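Local coordinates for protein polycyclic ketone monooxygenase (PDB 5MQ6) that uses FAD and NADPH to insert one oxygen atom beside the carbonyl of ketones, polycyclic ones above all, giving esters or lactones, at residues Q299-G304 with W423-T428. Numbering follows the deposited sequence.
Sequences QRTPSG and WCKRPT. With NDP (NADPH dihydro-nicotinamide-adenine-dinucleotide phosphate), chain C.
Thr-428 reaches Gly-304 through its hydroxyl: OG1 donates to the carbonyl O at 3.1 Å, from well above the carbonyl plane. A chi1 of 65° sets OG1 between the backbone N and carbonyl carbon; threonine adds a methyl, CG2, 3.8 Å from Ser-303 OG, whose hydrogen bond goes to Thr-277 O. Nearby, a water bridges Gly-304 N and Arg-426 O. Segment 299-304 begins on the last residue of strand 294-299 in the parallel, Rossmann-type NADPH-binding sheet and runs on as a loop; both loops reach the cofactor's 2'-phosphate. Lys-425 follows Cys-424, disulfide-bonded to Cys-596. Its CB sets out toward the 299-304 loop, a bend at chi2 (-71°) places CD, CE passes Thr-301 CG2 at 4.3 Å, and NZ donates to phosphate O3X at 2.8 Å and also bonds Pro-598 O, a span suited to a long cationic chain. Thr-301 OG1 appears to donate to O2X, whose place is less sure. Arg-300 brings NH1 to 2.9 Å from adenine N7A, which lies at the guanidinium edge. An alanine at Arg-300 would probably leave N7A without the guanidinium at its side and open a gap beside the base. Arg-426, its charge paired with Asp-133, brings CD to 3.0 Å from O2D of the nicotinamide-side ribose and also touches the FAD.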
loop_
_atom_site.group_PDB
_atom_site.type_symbol
_atom_site.label_atom_id
_atom_site.label_comp_id
_atom_site.label_asym_id
_atom_site.label_seq_id
_atom_site.Cartn_x
_atom_site.Cartn_y
_atom_site.Cartn_z
ATOM N N GLN A 299 5.210 -5.910 -21.184
ATOM C CA GLN A 299 4.007 -5.205 -20.805
ATOM C C GLN A 299 2.711 -6.007 -21.076
ATOM O O GLN A 299 2.437 -6.549 -22.170
ATOM C CB GLN A 299 3.917 -3.909 -21.601
ATOM C CG GLN A 299 2.687 -3.051 -21.206
ATOM C CD GLN A 299 2.618 -1.768 -22.020
ATOM O OE1 GLN A 299 3.242 -0.745 -21.682
ATOM N NE2 GLN A 299 1.914 -1.838 -23.144
ATOM N N ARG A 300 1.888 -6.045 -20.065
ATOM C CA ARG A 300 0.527 -6.550 -20.241
ATOM C C ARG A 300 -0.486 -5.453 -20.194
ATOM O O ARG A 300 -1.451 -5.508 -20.939
ATOM C CB ARG A 300 0.277 -7.567 -19.177
ATOM C CG ARG A 300 -1.021 -8.291 -19.164
ATOM C CD ARG A 300 -1.361 -8.395 -17.689
ATOM N NE ARG A 300 -2.237 -9.470 -17.456
ATOM C CZ ARG A 300 -1.945 -10.546 -16.759
ATOM N NH1 ARG A 300 -0.776 -10.723 -16.141
ATOM N NH2 ARG A 300 -2.878 -11.456 -16.662
ATOM N N THR A 301 -0.305 -4.452 -19.344
ATOM C CA THR A 301 -1.160 -3.235 -19.360
ATOM C C THR A 301 -0.339 -1.974 -19.153
ATOM O O THR A 301 0.310 -1.799 -18.130
ATOM C CB THR A 301 -2.289 -3.289 -18.325
ATOM O OG1 THR A 301 -2.974 -4.518 -18.477
ATOM C CG2 THR A 301 -3.364 -2.205 -18.550
ATOM N N PRO A 302 -0.382 -1.056 -20.123
ATOM C CA PRO A 302 0.361 0.161 -19.928
ATOM C C PRO A 302 -0.149 0.990 -18.722
ATOM O O PRO A 302 -1.307 0.934 -18.411
ATOM C CB PRO A 302 0.119 0.919 -21.226
ATOM C CG PRO A 302 -1.202 0.422 -21.715
ATOM C CD PRO A 302 -1.219 -1.021 -21.337
ATOM N N SER A 303 0.735 1.734 -18.053
ATOM C CA SER A 303 0.333 2.812 -17.105
ATOM C C SER A 303 -0.013 4.117 -17.832
ATOM O O SER A 303 0.552 4.450 -18.913
ATOM C CB SER A 303 1.462 3.124 -16.103
ATOM O OG SER A 303 1.518 2.121 -15.071
ATOM N N GLY A 304 -0.950 4.849 -17.251
ATOM C CA GLY A 304 -1.113 6.222 -17.589
ATOM C C GLY A 304 -0.100 7.058 -16.834
ATOM O O GLY A 304 -0.169 7.228 -15.640
ATOM N N TRP A 423 -9.254 6.182 -12.328
ATOM C CA TRP A 423 -9.435 5.461 -11.092
ATOM C C TRP A 423 -9.143 3.914 -11.069
ATOM O O TRP A 423 -9.127 3.368 -9.988
ATOM C CB TRP A 423 -10.815 5.761 -10.540
ATOM C CG TRP A 423 -11.962 5.147 -11.305
ATOM C CD1 TRP A 423 -12.366 3.848 -11.266
ATOM C CD2 TRP A 423 -12.840 5.813 -12.227
ATOM N NE1 TRP A 423 -13.457 3.679 -12.055
ATOM C CE2 TRP A 423 -13.777 4.860 -12.660
ATOM C CE3 TRP A 423 -12.957 7.139 -12.674
ATOM C CZ2 TRP A 423 -14.806 5.157 -13.557
ATOM C CZ3 TRP A 423 -13.987 7.455 -13.589
ATOM C CH2 TRP A 423 -14.916 6.458 -14.002
ATOM N N CYS A 424 -8.933 3.234 -12.204
ATOM C CA CYS A 424 -8.785 1.778 -12.236
ATOM C C CYS A 424 -7.401 1.242 -11.858
ATOM O O CYS A 424 -7.266 0.056 -11.612
ATOM C CB CYS A 424 -9.114 1.228 -13.634
ATOM S SG CYS A 424 -10.837 1.391 -14.111
ATOM N N LYS A 425 -6.380 2.094 -11.866
ATOM C CA LYS A 425 -5.038 1.759 -11.472
ATOM C C LYS A 425 -4.459 2.928 -10.765
ATOM O O LYS A 425 -4.921 4.073 -10.932
ATOM C CB LYS A 425 -4.103 1.535 -12.672
ATOM C CG LYS A 425 -4.543 0.522 -13.686
ATOM C CD LYS A 425 -4.473 -0.926 -13.197
ATOM C CE LYS A 425 -4.216 -1.934 -14.333
ATOM N NZ LYS A 425 -3.769 -3.249 -13.781
ATOM N N ARG A 426 -3.364 2.679 -10.068
ATOM C CA ARG A 426 -2.670 3.799 -9.421
ATOM C C ARG A 426 -2.064 4.721 -10.511
ATOM O O ARG A 426 -1.464 4.266 -11.479
ATOM C CB ARG A 426 -1.636 3.426 -8.341
ATOM C CG ARG A 426 -1.504 4.617 -7.356
ATOM C CD ARG A 426 -0.667 4.320 -6.167
ATOM N NE ARG A 426 -0.061 5.456 -5.476
ATOM C CZ ARG A 426 -0.536 6.000 -4.334
ATOM N NH1 ARG A 426 -1.700 5.634 -3.787
ATOM N NH2 ARG A 426 0.124 6.960 -3.720
ATOM N N PRO A 427 -2.330 6.013 -10.425
ATOM C CA PRO A 427 -1.655 6.868 -11.415
ATOM C C PRO A 427 -0.144 6.914 -11.109
ATOM O O PRO A 427 0.253 6.709 -9.945
ATOM C CB PRO A 427 -2.299 8.250 -11.194
ATOM C CG PRO A 427 -3.105 8.146 -9.941
ATOM C CD PRO A 427 -3.418 6.708 -9.728
ATOM N N THR A 428 0.649 7.188 -12.137
ATOM C CA THR A 428 2.139 7.174 -12.077
ATOM C C THR A 428 2.567 8.435 -12.670
ATOM O O THR A 428 1.822 9.048 -13.457
ATOM C CB THR A 428 2.742 6.019 -12.875
ATOM O OG1 THR A 428 2.444 6.196 -14.280
ATOM C CG2 THR A 428 2.120 4.738 -12.397
HETATM P PA NDP C . 2.031 -3.394 -9.828
HETATM O O1A NDP C . 1.205 -4.603 -9.268
HETATM O O2A NDP C . 1.497 -1.984 -9.869
HETATM O O5B NDP C . 2.585 -3.849 -11.266
HETATM C C5B NDP C . 2.906 -5.187 -11.585
HETATM C C4B NDP C . 3.090 -5.159 -13.089
HETATM O O4B NDP C . 3.400 -6.492 -13.573
HETATM C C3B NDP C . 1.822 -4.672 -13.799
HETATM O O3B NDP C . 2.182 -3.665 -14.764
HETATM C C2B NDP C . 1.307 -5.972 -14.376
HETATM O O2B NDP C . 0.437 -5.812 -15.534
HETATM C C1B NDP C . 2.583 -6.724 -14.680
HETATM N N9A NDP C . 2.314 -8.151 -14.866
HETATM C C8A NDP C . 1.650 -9.011 -14.028
HETATM N N7A NDP C . 1.571 -10.244 -14.564
HETATM C C5A NDP C . 2.198 -10.126 -15.763
HETATM C C6A NDP C . 2.450 -11.043 -16.866
HETATM N N6A NDP C . 2.016 -12.292 -16.745
HETATM N N1A NDP C . 3.117 -10.569 -17.939
HETATM C C2A NDP C . 3.553 -9.274 -18.059
HETATM N N3A NDP C . 3.352 -8.349 -17.105
HETATM C C4A NDP C . 2.683 -8.753 -15.969
HETATM O O3 NDP C . 3.400 -3.257 -9.021
HETATM P PN NDP C . 4.427 -1.989 -8.820
HETATM O O1N NDP C . 5.595 -2.569 -7.959
HETATM O O2N NDP C . 4.807 -1.363 -10.143
HETATM O O5D NDP C . 3.590 -0.898 -7.967
HETATM C C5D NDP C . 2.932 -1.348 -6.734
HETATM C C4D NDP C . 2.495 -0.171 -5.880
HETATM O O4D NDP C . 3.641 0.503 -5.313
HETATM C C3D NDP C . 1.905 0.928 -6.767
HETATM O O3D NDP C . 0.615 0.631 -7.423
HETATM C C2D NDP C . 2.062 2.175 -5.871
HETATM O O2D NDP C . 1.042 2.205 -4.820
HETATM C C1D NDP C . 3.494 1.976 -5.377
HETATM P P2B NDP C . -1.164 -5.681 -15.305
HETATM O O1X NDP C . -1.503 -6.791 -14.301
HETATM O O2X NDP C . -1.854 -5.995 -16.615
HETATM O O3X NDP C . -1.439 -4.222 -14.911
HETATM O O HOH W 1 -1.950 4.438 -14.336
#